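Local coordinates for protein histone-lysine N-methyltransferase, H3 lysine-9 specific SUVH6 (Arabidopsis thaliana, PDB 6A5K) that transfers methyl groups from S-adenosylmethionine to the H3K9 site of histone H3 and, through its SRA domain, probably recognises DNA methylated in non-CG contexts, at residues L87-P92 with R172-K177; I329-P334 with V346-I351; I453-S458 with K513-G518; P459-Q464 with Q490-D495. The protein carries 1 engineered substitution. All blocks are in the same frame, centred on the assembly; numbering follows the deposited sequence.

Interaction 1. Residues L87-P92 with R172-K177; sequences LGIHKP and RVIRGK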
# COMPACT_ATOMS: atom_id res chain seq x y z
N LEU A 87 14.72 8.78 -2.34
CA LEU A 87 13.90 9.98 -2.50
C LEU A 87 14.60 11.27 -2.07
O LEU A 87 14.10 12.37 -2.32
CB LEU A 87 12.60 9.84 -1.72
CG LEU A 87 11.65 8.70 -2.12
CD1 LEU A 87 10.37 8.74 -1.26
CD2 LEU A 87 11.33 8.80 -3.59
N GLY A 88 15.76 11.13 -1.43
CA GLY A 88 16.48 12.28 -0.92
C GLY A 88 15.85 12.90 0.32
O GLY A 88 16.08 14.06 0.63
N ILE A 89 15.04 12.11 1.02
CA ILE A 89 14.42 12.55 2.27
C ILE A 89 15.44 12.58 3.40
O ILE A 89 15.46 13.48 4.24
CB ILE A 89 13.25 11.62 2.69
CG1 ILE A 89 12.11 11.69 1.67
CG2 ILE A 89 12.74 11.98 4.08
CD1 ILE A 89 11.02 10.69 1.95
N HIS A 90 16.27 11.55 3.42
CA HIS A 90 17.25 11.32 4.47
C HIS A 90 18.37 10.51 3.83
O HIS A 90 18.14 9.39 3.38
CB HIS A 90 16.62 10.57 5.65
CG HIS A 90 17.52 10.42 6.84
ND1 HIS A 90 17.71 11.42 7.77
CD2 HIS A 90 18.25 9.37 7.28
CE1 HIS A 90 18.52 11.00 8.72
NE2 HIS A 90 18.88 9.76 8.44
N LYS A 91 19.56 11.09 3.76
CA LYS A 91 20.64 10.50 2.97
C LYS A 91 21.42 9.38 3.66
O LYS A 91 21.70 8.36 3.02
CB LYS A 91 21.60 11.60 2.50
CG LYS A 91 20.97 12.62 1.56
CD LYS A 91 20.79 12.04 0.17
CE LYS A 91 20.01 12.98 -0.74
NZ LYS A 91 20.58 14.36 -0.72
N PRO A 92 21.79 9.53 4.95
CA PRO A 92 22.57 8.46 5.57
C PRO A 92 21.83 7.12 5.60
O PRO A 92 20.64 7.07 5.92
CB PRO A 92 22.80 8.97 7.00
CG PRO A 92 22.70 10.45 6.89
CD PRO A 92 21.64 10.68 5.86
N ARG A 172 12.97 17.62 9.18
CA ARG A 172 12.04 16.53 8.87
C ARG A 172 12.19 15.41 9.89
O ARG A 172 13.30 14.95 10.16
CB ARG A 172 12.26 15.99 7.46
CG ARG A 172 11.83 16.93 6.35
CD ARG A 172 12.01 16.29 4.96
NE ARG A 172 13.40 15.94 4.69
CZ ARG A 172 14.33 16.80 4.29
NH1 ARG A 172 14.03 18.08 4.12
NH2 ARG A 172 15.57 16.38 4.08
N VAL A 173 11.08 14.96 10.46
CA VAL A 173 11.14 13.84 11.37
C VAL A 173 10.56 12.57 10.73
O VAL A 173 9.40 12.55 10.31
CB VAL A 173 10.40 14.15 12.69
CG1 VAL A 173 10.19 12.88 13.51
CG2 VAL A 173 11.17 15.19 13.49
N ILE A 174 11.40 11.55 10.62
CA ILE A 174 10.98 10.23 10.18
C ILE A 174 10.94 9.34 11.42
O ILE A 174 11.96 9.11 12.08
CB ILE A 174 11.91 9.62 9.11
CG1 ILE A 174 11.91 10.46 7.82
CG2 ILE A 174 11.51 8.19 8.77
CD1 ILE A 174 12.93 11.58 7.82
N ARG A 175 9.75 8.86 11.76
CA ARG A 175 9.57 8.07 12.96
C ARG A 175 9.64 6.58 12.65
O ARG A 175 8.93 6.08 11.77
CB ARG A 175 8.23 8.41 13.63
CG ARG A 175 7.93 7.65 14.91
CD ARG A 175 6.64 8.16 15.55
NE ARG A 175 5.48 7.97 14.67
CZ ARG A 175 4.85 6.82 14.50
NH1 ARG A 175 5.25 5.74 15.16
NH2 ARG A 175 3.81 6.74 13.68
N GLY A 176 10.50 5.87 13.37
CA GLY A 176 10.55 4.42 13.27
C GLY A 176 9.44 3.83 14.11
O GLY A 176 9.29 4.19 15.27
N LYS A 177 8.65 2.93 13.52
CA LYS A 177 7.54 2.32 14.26
C LYS A 177 8.02 1.38 15.35
O LYS A 177 7.34 1.20 16.37
CB LYS A 177 6.62 1.56 13.31
CG LYS A 177 5.77 2.43 12.42
CD LYS A 177 4.60 1.62 11.86
CE LYS A 177 4.07 2.22 10.59
NZ LYS A 177 3.30 1.22 9.79

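Interaction 2. Residues I329-P334 with V346-I351; sequences IYECGP and VTQHGI. With ZN (zinc ion), chain B; ZN (zinc ion), chain C.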
# COMPACT_ATOMS: atom_id res chain seq x y z
N ILE A 329 -3.69 -14.57 -12.42
CA ILE A 329 -3.00 -15.41 -11.46
C ILE A 329 -3.81 -16.67 -11.18
O ILE A 329 -5.03 -16.59 -11.03
CB ILE A 329 -2.73 -14.66 -10.15
CG1 ILE A 329 -1.67 -13.59 -10.39
CG2 ILE A 329 -2.29 -15.61 -9.04
CD1 ILE A 329 -1.47 -12.71 -9.20
N TYR A 330 -3.14 -17.81 -11.16
CA TYR A 330 -3.79 -19.08 -10.83
C TYR A 330 -3.37 -19.53 -9.44
O TYR A 330 -2.19 -19.81 -9.20
CB TYR A 330 -3.45 -20.16 -11.86
CG TYR A 330 -3.86 -19.81 -13.27
CD1 TYR A 330 -3.06 -18.99 -14.06
CD2 TYR A 330 -5.05 -20.27 -13.80
CE1 TYR A 330 -3.44 -18.65 -15.34
CE2 TYR A 330 -5.43 -19.94 -15.09
CZ TYR A 330 -4.62 -19.13 -15.85
OH TYR A 330 -4.99 -18.80 -17.13
N GLU A 331 -4.33 -19.60 -8.53
CA GLU A 331 -4.05 -20.14 -7.20
C GLU A 331 -4.40 -21.61 -7.16
O GLU A 331 -5.15 -22.09 -8.01
CB GLU A 331 -4.83 -19.37 -6.13
CG GLU A 331 -4.40 -17.92 -5.99
CD GLU A 331 -4.95 -17.26 -4.73
OE1 GLU A 331 -5.53 -17.97 -3.88
OE2 GLU A 331 -4.79 -16.03 -4.60
N CYS A 332 -3.85 -22.33 -6.20
CA CYS A 332 -4.21 -23.73 -6.02
C CYS A 332 -5.67 -23.82 -5.57
O CYS A 332 -6.18 -22.91 -4.90
CB CYS A 332 -3.27 -24.40 -5.02
SG CYS A 332 -1.67 -24.72 -5.75
N GLY A 333 -6.33 -24.91 -5.95
CA GLY A 333 -7.75 -25.05 -5.72
C GLY A 333 -8.11 -26.07 -4.66
O GLY A 333 -7.23 -26.57 -3.96
N PRO A 334 -9.41 -26.37 -4.53
CA PRO A 334 -9.96 -27.27 -3.51
C PRO A 334 -9.38 -28.69 -3.56
O PRO A 334 -9.27 -29.32 -2.52
CB PRO A 334 -11.46 -27.30 -3.85
CG PRO A 334 -11.71 -26.05 -4.61
CD PRO A 334 -10.46 -25.79 -5.39
N VAL A 346 -3.64 -17.51 -1.50
CA VAL A 346 -3.62 -16.19 -0.87
C VAL A 346 -5.01 -15.56 -0.85
O VAL A 346 -5.64 -15.49 0.20
CB VAL A 346 -2.62 -15.24 -1.58
CG1 VAL A 346 -2.65 -13.86 -0.94
CG2 VAL A 346 -1.22 -15.82 -1.55
N THR A 347 -5.49 -15.11 -2.01
CA THR A 347 -6.76 -14.38 -2.06
C THR A 347 -7.95 -15.27 -1.69
O THR A 347 -9.00 -14.78 -1.26
CB THR A 347 -7.02 -13.74 -3.46
OG1 THR A 347 -7.22 -14.75 -4.45
CG2 THR A 347 -5.85 -12.87 -3.86
N GLN A 348 -7.80 -16.58 -1.85
CA GLN A 348 -8.91 -17.49 -1.56
C GLN A 348 -9.22 -17.53 -0.06
O GLN A 348 -10.30 -17.97 0.34
CB GLN A 348 -8.61 -18.90 -2.08
CG GLN A 348 -7.40 -19.56 -1.44
CD GLN A 348 -6.97 -20.81 -2.18
OE1 GLN A 348 -7.15 -21.92 -1.69
NE2 GLN A 348 -6.39 -20.63 -3.36
N HIS A 349 -8.28 -17.06 0.76
CA HIS A 349 -8.45 -17.06 2.20
C HIS A 349 -9.27 -15.86 2.71
O HIS A 349 -9.55 -15.75 3.90
CB HIS A 349 -7.09 -17.10 2.89
CG HIS A 349 -6.38 -18.41 2.74
ND1 HIS A 349 -7.04 -19.62 2.77
CD2 HIS A 349 -5.07 -18.70 2.56
CE1 HIS A 349 -6.17 -20.60 2.61
NE2 HIS A 349 -4.96 -20.06 2.48
N GLY A 350 -9.64 -14.97 1.80
CA GLY A 350 -10.52 -13.86 2.14
C GLY A 350 -9.85 -12.71 2.86
O GLY A 350 -8.63 -12.63 2.95
N ILE A 351 -10.67 -11.80 3.37
CA ILE A 351 -10.20 -10.56 3.98
C ILE A 351 -9.40 -10.82 5.26
O ILE A 351 -9.83 -11.58 6.12
CB ILE A 351 -11.38 -9.61 4.29
CG1 ILE A 351 -12.13 -9.27 3.00
CG2 ILE A 351 -10.89 -8.34 4.98
CD1 ILE A 351 -13.40 -8.49 3.23
ZN ZN B . -2.21 -26.63 -7.11
ZN ZN C . -0.32 -25.50 -3.92

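Interaction 3. Residues I453-S458 with K513-G518; sequences INHSCS and KLCFCG. Engineered in segment 513-518: Leu514 (natural residue Pro). With ZN (zinc ion), chain E; SAM (S-adenosylmethionine), chain F.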
# COMPACT_ATOMS: atom_id res chain seq x y z
N ILE A 453 -15.52 0.95 -2.80
CA ILE A 453 -14.20 1.51 -3.16
C ILE A 453 -14.34 2.52 -4.30
O ILE A 453 -14.86 2.20 -5.38
CB ILE A 453 -13.20 0.41 -3.56
CG1 ILE A 453 -13.05 -0.61 -2.43
CG2 ILE A 453 -11.83 1.02 -3.91
CD1 ILE A 453 -12.26 -1.85 -2.83
N ASN A 454 -13.89 3.75 -4.05
CA ASN A 454 -14.03 4.84 -5.02
C ASN A 454 -12.95 4.83 -6.10
O ASN A 454 -11.97 4.11 -5.99
CB ASN A 454 -14.03 6.19 -4.29
CG ASN A 454 -15.36 6.47 -3.60
OD1 ASN A 454 -16.42 6.08 -4.09
ND2 ASN A 454 -15.31 7.13 -2.45
N HIS A 455 -13.14 5.63 -7.13
CA HIS A 455 -12.14 5.78 -8.18
C HIS A 455 -11.09 6.83 -7.82
O HIS A 455 -11.40 7.85 -7.21
CB HIS A 455 -12.80 6.18 -9.51
CG HIS A 455 -11.83 6.75 -10.49
ND1 HIS A 455 -11.06 5.97 -11.33
CD2 HIS A 455 -11.46 8.04 -10.74
CE1 HIS A 455 -10.28 6.74 -12.07
NE2 HIS A 455 -10.50 8.00 -11.73
N SER A 456 -9.85 6.58 -8.24
CA SER A 456 -8.84 7.63 -8.23
C SER A 456 -7.97 7.59 -9.49
O SER A 456 -7.68 6.51 -10.03
CB SER A 456 -7.95 7.53 -6.99
OG SER A 456 -6.96 8.55 -7.01
N CYS A 457 -7.57 8.76 -9.96
CA CYS A 457 -6.65 8.86 -11.09
C CYS A 457 -5.22 8.61 -10.63
O CYS A 457 -4.32 8.43 -11.45
CB CYS A 457 -6.77 10.23 -11.75
SG CYS A 457 -8.42 10.57 -12.40
N SER A 458 -5.01 8.60 -9.32
CA SER A 458 -3.73 8.18 -8.76
C SER A 458 -3.98 7.15 -7.65
O SER A 458 -3.74 7.42 -6.48
CB SER A 458 -2.95 9.37 -8.22
OG SER A 458 -1.63 8.97 -7.87
N LYS A 513 -19.85 13.07 -15.86
CA LYS A 513 -19.68 13.23 -14.43
C LYS A 513 -18.23 13.59 -14.14
O LYS A 513 -17.31 12.95 -14.65
CB LYS A 513 -20.07 11.95 -13.68
CG LYS A 513 -19.84 12.04 -12.18
CD LYS A 513 -20.60 10.97 -11.43
CE LYS A 513 -20.34 11.08 -9.94
NZ LYS A 513 -20.87 12.34 -9.36
N LEU A 514 -18.04 14.62 -13.33
CA LEU A 514 -16.70 15.08 -12.98
C LEU A 514 -16.02 14.10 -12.02
O LEU A 514 -16.69 13.48 -11.19
CB LEU A 514 -16.76 16.48 -12.36
CG LEU A 514 -17.24 17.62 -13.25
CD1 LEU A 514 -17.48 18.90 -12.43
CD2 LEU A 514 -16.25 17.88 -14.37
N CYS A 515 -14.71 13.97 -12.14
CA CYS A 515 -13.94 13.20 -11.17
C CYS A 515 -13.53 14.11 -10.00
O CYS A 515 -12.98 15.19 -10.21
CB CYS A 515 -12.69 12.58 -11.81
SG CYS A 515 -11.73 11.57 -10.65
N PHE A 516 -13.81 13.65 -8.79
CA PHE A 516 -13.48 14.40 -7.58
C PHE A 516 -12.37 13.72 -6.77
O PHE A 516 -12.31 13.87 -5.55
CB PHE A 516 -14.72 14.57 -6.70
CG PHE A 516 -15.75 15.51 -7.27
CD1 PHE A 516 -15.40 16.46 -8.21
CD2 PHE A 516 -17.07 15.45 -6.85
CE1 PHE A 516 -16.35 17.33 -8.73
CE2 PHE A 516 -18.03 16.31 -7.36
CZ PHE A 516 -17.66 17.26 -8.30
N CYS A 517 -11.50 12.97 -7.44
CA CYS A 517 -10.47 12.20 -6.72
C CYS A 517 -9.45 13.13 -6.05
O CYS A 517 -8.84 12.75 -5.05
CB CYS A 517 -9.76 11.21 -7.66
SG CYS A 517 -8.47 11.90 -8.76
N GLY A 518 -9.27 14.32 -6.61
CA GLY A 518 -8.39 15.32 -6.01
C GLY A 518 -6.90 15.18 -6.30
O GLY A 518 -6.08 15.93 -5.78
ZN ZN E . -9.45 12.16 -10.90
N SAM F . -19.16 6.41 -3.26
CA SAM F . -20.02 5.23 -3.47
C SAM F . -21.15 5.12 -2.44
O SAM F . -21.87 4.11 -2.41
OXT SAM F . -21.36 6.01 -1.62
CB SAM F . -19.19 3.95 -3.47
CG SAM F . -18.49 3.75 -4.81
SD SAM F . -19.75 3.42 -6.06
CE SAM F . -19.12 1.86 -6.67
C5' SAM F . -19.30 4.44 -7.47
C4' SAM F . -19.88 5.84 -7.33
O4' SAM F . -19.13 6.57 -6.37
C3' SAM F . -19.79 6.60 -8.63
O3' SAM F . -20.93 6.40 -9.42
C2' SAM F . -19.70 8.02 -8.14
O2' SAM F . -21.00 8.45 -7.80
C1' SAM F . -18.92 7.89 -6.85
N9 SAM F . -17.48 8.08 -7.11
C8 SAM F . -16.47 7.16 -6.97
N7 SAM F . -15.29 7.75 -7.32
C5 SAM F . -15.54 9.02 -7.69
C6 SAM F . -14.72 10.06 -8.13
N6 SAM F . -13.41 9.89 -8.26
N1 SAM F . -15.29 11.27 -8.46
C2 SAM F . -16.65 11.47 -8.32
N3 SAM F . -17.46 10.44 -7.88
C4 SAM F . -16.91 9.24 -7.56

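Interaction 4. Residues P459-Q464 with Q490-D495; sequences PNLYAQ and QELCYD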
# COMPACT_ATOMS: atom_id res chain seq x y z
N PRO A 459 -4.47 5.96 -8.04
CA PRO A 459 -4.97 4.95 -7.09
C PRO A 459 -3.88 4.24 -6.28
O PRO A 459 -2.74 4.18 -6.73
CB PRO A 459 -5.67 3.96 -8.01
CG PRO A 459 -4.85 4.00 -9.27
CD PRO A 459 -4.47 5.46 -9.43
N ASN A 460 -4.24 3.71 -5.12
CA ASN A 460 -3.30 2.90 -4.34
C ASN A 460 -3.62 1.41 -4.42
O ASN A 460 -2.90 0.58 -3.86
CB ASN A 460 -3.25 3.37 -2.87
CG ASN A 460 -4.63 3.53 -2.24
OD1 ASN A 460 -5.61 2.99 -2.73
ND2 ASN A 460 -4.69 4.26 -1.12
N LEU A 461 -4.70 1.07 -5.14
CA LEU A 461 -5.05 -0.33 -5.38
C LEU A 461 -5.13 -0.62 -6.87
O LEU A 461 -5.32 0.28 -7.68
CB LEU A 461 -6.41 -0.70 -4.76
CG LEU A 461 -6.71 -0.50 -3.27
CD1 LEU A 461 -8.05 -1.17 -2.92
CD2 LEU A 461 -5.59 -1.02 -2.38
N TYR A 462 -5.00 -1.89 -7.24
CA TYR A 462 -5.37 -2.31 -8.58
C TYR A 462 -6.13 -3.62 -8.54
O TYR A 462 -6.02 -4.39 -7.57
CB TYR A 462 -4.14 -2.45 -9.50
CG TYR A 462 -3.10 -3.44 -9.02
CD1 TYR A 462 -2.05 -3.02 -8.22
CD2 TYR A 462 -3.15 -4.79 -9.39
CE1 TYR A 462 -1.07 -3.91 -7.78
CE2 TYR A 462 -2.18 -5.68 -8.95
CZ TYR A 462 -1.14 -5.23 -8.15
OH TYR A 462 -0.15 -6.10 -7.71
N ALA A 463 -6.89 -3.85 -9.60
CA ALA A 463 -7.66 -5.09 -9.77
C ALA A 463 -6.79 -6.16 -10.42
O ALA A 463 -6.02 -5.89 -11.34
CB ALA A 463 -8.92 -4.84 -10.59
N GLN A 464 -6.94 -7.38 -9.92
CA GLN A 464 -6.14 -8.52 -10.36
C GLN A 464 -7.06 -9.71 -10.55
O GLN A 464 -7.75 -10.13 -9.61
CB GLN A 464 -5.05 -8.84 -9.34
CG GLN A 464 -4.24 -10.08 -9.65
CD GLN A 464 -3.50 -9.96 -10.98
OE1 GLN A 464 -2.68 -9.06 -11.16
NE2 GLN A 464 -3.81 -10.86 -11.91
N GLN A 490 -5.89 5.93 5.14
CA GLN A 490 -5.88 6.54 3.81
C GLN A 490 -6.95 5.87 2.95
O GLN A 490 -7.08 4.64 2.97
CB GLN A 490 -4.51 6.41 3.14
CG GLN A 490 -4.45 6.98 1.72
CD GLN A 490 -3.07 6.94 1.10
OE1 GLN A 490 -2.76 6.08 0.27
NE2 GLN A 490 -2.22 7.89 1.48
N GLU A 491 -7.72 6.66 2.22
CA GLU A 491 -8.78 6.07 1.40
C GLU A 491 -8.19 5.12 0.36
O GLU A 491 -7.19 5.45 -0.31
CB GLU A 491 -9.62 7.15 0.71
CG GLU A 491 -10.83 6.58 -0.03
CD GLU A 491 -11.76 7.64 -0.59
OE1 GLU A 491 -11.48 8.85 -0.42
OE2 GLU A 491 -12.78 7.26 -1.19
N LEU A 492 -8.79 3.94 0.24
CA LEU A 492 -8.42 2.97 -0.78
C LEU A 492 -9.21 3.22 -2.07
O LEU A 492 -10.43 3.39 -2.03
CB LEU A 492 -8.69 1.55 -0.28
CG LEU A 492 -8.15 1.20 1.11
CD1 LEU A 492 -8.54 -0.23 1.47
CD2 LEU A 492 -6.64 1.36 1.11
N CYS A 493 -8.50 3.25 -3.20
CA CYS A 493 -9.10 3.51 -4.51
C CYS A 493 -8.39 2.74 -5.61
O CYS A 493 -7.21 2.42 -5.48
CB CYS A 493 -9.04 5.00 -4.86
SG CYS A 493 -9.86 6.11 -3.68
N TYR A 494 -9.11 2.47 -6.70
CA TYR A 494 -8.51 1.92 -7.91
C TYR A 494 -9.05 2.68 -9.11
O TYR A 494 -9.96 3.51 -8.99
CB TYR A 494 -8.79 0.41 -8.05
CG TYR A 494 -10.25 0.09 -8.24
CD1 TYR A 494 -11.09 -0.01 -7.14
CD2 TYR A 494 -10.79 -0.12 -9.51
CE1 TYR A 494 -12.43 -0.29 -7.29
CE2 TYR A 494 -12.14 -0.41 -9.66
CZ TYR A 494 -12.95 -0.50 -8.55
OH TYR A 494 -14.30 -0.78 -8.67
N ASP A 495 -8.50 2.38 -10.28
CA ASP A 495 -8.89 3.03 -11.53
C ASP A 495 -10.15 2.38 -12.13
O ASP A 495 -10.10 1.25 -12.61
CB ASP A 495 -7.72 2.97 -12.52
CG ASP A 495 -8.06 3.56 -13.87
OD1 ASP A 495 -8.96 4.42 -13.96
OD2 ASP A 495 -7.42 3.15 -14.86
O HOH W 1 -6.02 0.70 -10.26

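Interaction 1. Residues L87-P92 with R172-K177
In the SRA domain, Arg172 at the start of strand 171-176 clasps the backbone carbonyl of Ile89, just beyond the end of helix 81-87. The grip is side-on and both nitrogens go to one oxygen: Arg172 NH2 lies 2.9 Å from Ile89 O, and Arg172 NE lies 3.2 Å from Ile89 O. That oxygen sits at the edge of the guanidinium, in its plane. Seen from the carbonyl, the two donors differ: NE comes in the carbonyl plane, onto a lone pair of Ile89 O, whereas NH2 stands 35° above that plane. A bend at chi3 (-61°) turns this edge of the group toward the loop. The remaining nitrogen, NH1, bonds to Ile65 O and Gly67 O, so the buried cation is spent on backbone carbonyls.

The carbonyl follows directly on a Schellman motif that ends the helix. Gly88, with positive phi, is its C-prime residue; Gly88 N bonds to Asn85 O and Ile89 N to Leu84 O. Ile89 is thus tied to its own helix through N and to the strand through O.

Beside the polar grip, Ile89 CG2, anti to the backbone N, packs 3.8 Å from Ile174 CD1 and 4.1 Å from Arg172 NE. Ile174 CD1 also reaches His90 CB at 4.4 Å. The His90 ring is fixed at both nitrogens, ND1 bonding to Ser110 OG and NE2 to Ala95 O, while Pro92 CD sits above one face, toward the rim.

Interaction 2. Residues I329-P334 with V346-I351
The carboxylate of Glu331 and the side-chain amide of Gln348 lie almost in one plane, 12° apart, and meet edge to edge: Gln348 NE2 donates to the anti lone pair of Glu331 OE1 at 2.8 Å. Out of the carboxylate plane come two more donors, Val346 N to Glu331 OE1 (3.1 Å) and Thr347 OG1 to Glu331 OE2 (2.8 Å). Back at the edge, Thr347 N uses the syn lone pair of Glu331 OE2, also at 2.8 Å. Each oxygen therefore accepts at least two bonds, with a weak third from Gln348 N to OE1, which fixes the rotation of the buried group and probably stabilises its negative charge.

Gln348 NE2 has a second acceptor, Cys332 O at 2.8 Å, and Gln348 OE1 bonds to Arg345 NH1. The extended Glu331 chain (chi2 -167°) reaches the 3-10 turn 347-349 at its start, where the backbone N-H groups of 346-348 turn to the carboxylate. Next door, Cys332 SG bridges two zinc ions, 2.4 Å from each, in the three-zinc cysteine cluster of the pre-SET region; Gln348 thus holds the backbone of a bridging ligand. Strand 328-330 leads into this corner alongside strand 461-467, and Thr347 packs on Val466 of that strand and on Met479 and Phe481 of strand 477-482.

Interaction 3. Residues I453-S458 with K513-G518
Cys457, Cys515 and Cys517 bind one zinc ion, each SG 2.4 Å from the metal, and Cys522 is the fourth ligand of this post-SET zinc site. Cys457 ends the Asn-His-Ser-Cys motif of the SET domain, so the metal ties that motif to the cysteine-rich tail beside the cofactor's adenine.

In the second shell, Cys457 N donates to Cys517 SG in a nearly straight bond (3.5 Å, 169°), while Cys517 CB packs 3.7 Å from Ser456 CA. His455 turns its ring edge to the thiolates: NE2 donates to Cys457 SG at 3.4 Å, and CD2 lies 3.5 Å from Cys515 SG. With CG anti to the backbone N (chi1 162°), the ring reaches this position, and ND1 is held by Tyr496 N. An alanine in place of His455 would probably leave Cys457 SG without this donor and open a gap beside Cys515.

Both segments read the adenine of S-adenosylmethionine. His455 N donates to cofactor N7, and cofactor N6 donates to His455 O; N6 also makes a weak bond to Cys515 SG. Asn454 OD1 accepts from the cofactor's amino N. From the tail, Phe516 N points straight at cofactor N1, 2.8 Å away with an angle of 172°.

Interaction 4. Residues P459-Q464 with Q490-D495
Asn460 and residues 490-493 carry the polar part of this contact, and one side-chain amide serves three partners. Asn460 OD1 accepts from Cys493 N (2.9 Å, 168°), whereas Asn460 ND2 donates to Glu491 O at 2.9 Å and to Gln490 OE1 at 3.0 Å. The Gln490 oxygen is met on a lone pair, with the two amides nearly coplanar. Asn460 CG stands between the backbone N and the carbonyl carbon (chi1 49°), which brings the amide alongside segment 490-495. A leucine at Asn460 would probably leave Cys493 N and Glu491 O without their partners here and let the Gln490 amide turn more freely.

Among the backbone bonds, Leu461 N donates to Cys493 O at 2.9 Å. A water accepts from Asp495 N and donates to Leu461 O, bridging where the chains diverge. Strands 461-464 and 491-494 belong to two different small sheets of the SET domain, and their axes run at 47°, 5.5 Å apart at closest.

Apolar side chains add to this. Leu461 CD1 packs on Leu492 CB at 3.8 Å, both leucines also touching Ile379. In a separate van der Waals contact, Pro459 CB packs against Cys493 O and Tyr494 CA, 3.5 Å from the latter.

Interactions 3 and 4 are the closest pair, with centres 11 Å apart and interaction 4 nested in the loop that interaction 3 closes. Asn454 ND2 reaches Glu491 OE2 at 2.8 Å, linking a cofactor-binding asparagine to strand 491-494, and the Tyr494 side chain comes within about 6 Å of S-adenosylmethionine. Interaction 2 joins them through strand 461-467, neighbour of strand 328-330: Ile329 N packs 3.7 Å from Gln464 NE2, although the centres of interactions 2 and 4 are 20 Å apart. One sheet thus reaches both interaction 2, beside the pre-SET zinc cluster, and interaction 4. Interaction 1 stands apart in the SRA domain, its nearest atoms about 11 Å from interaction 4.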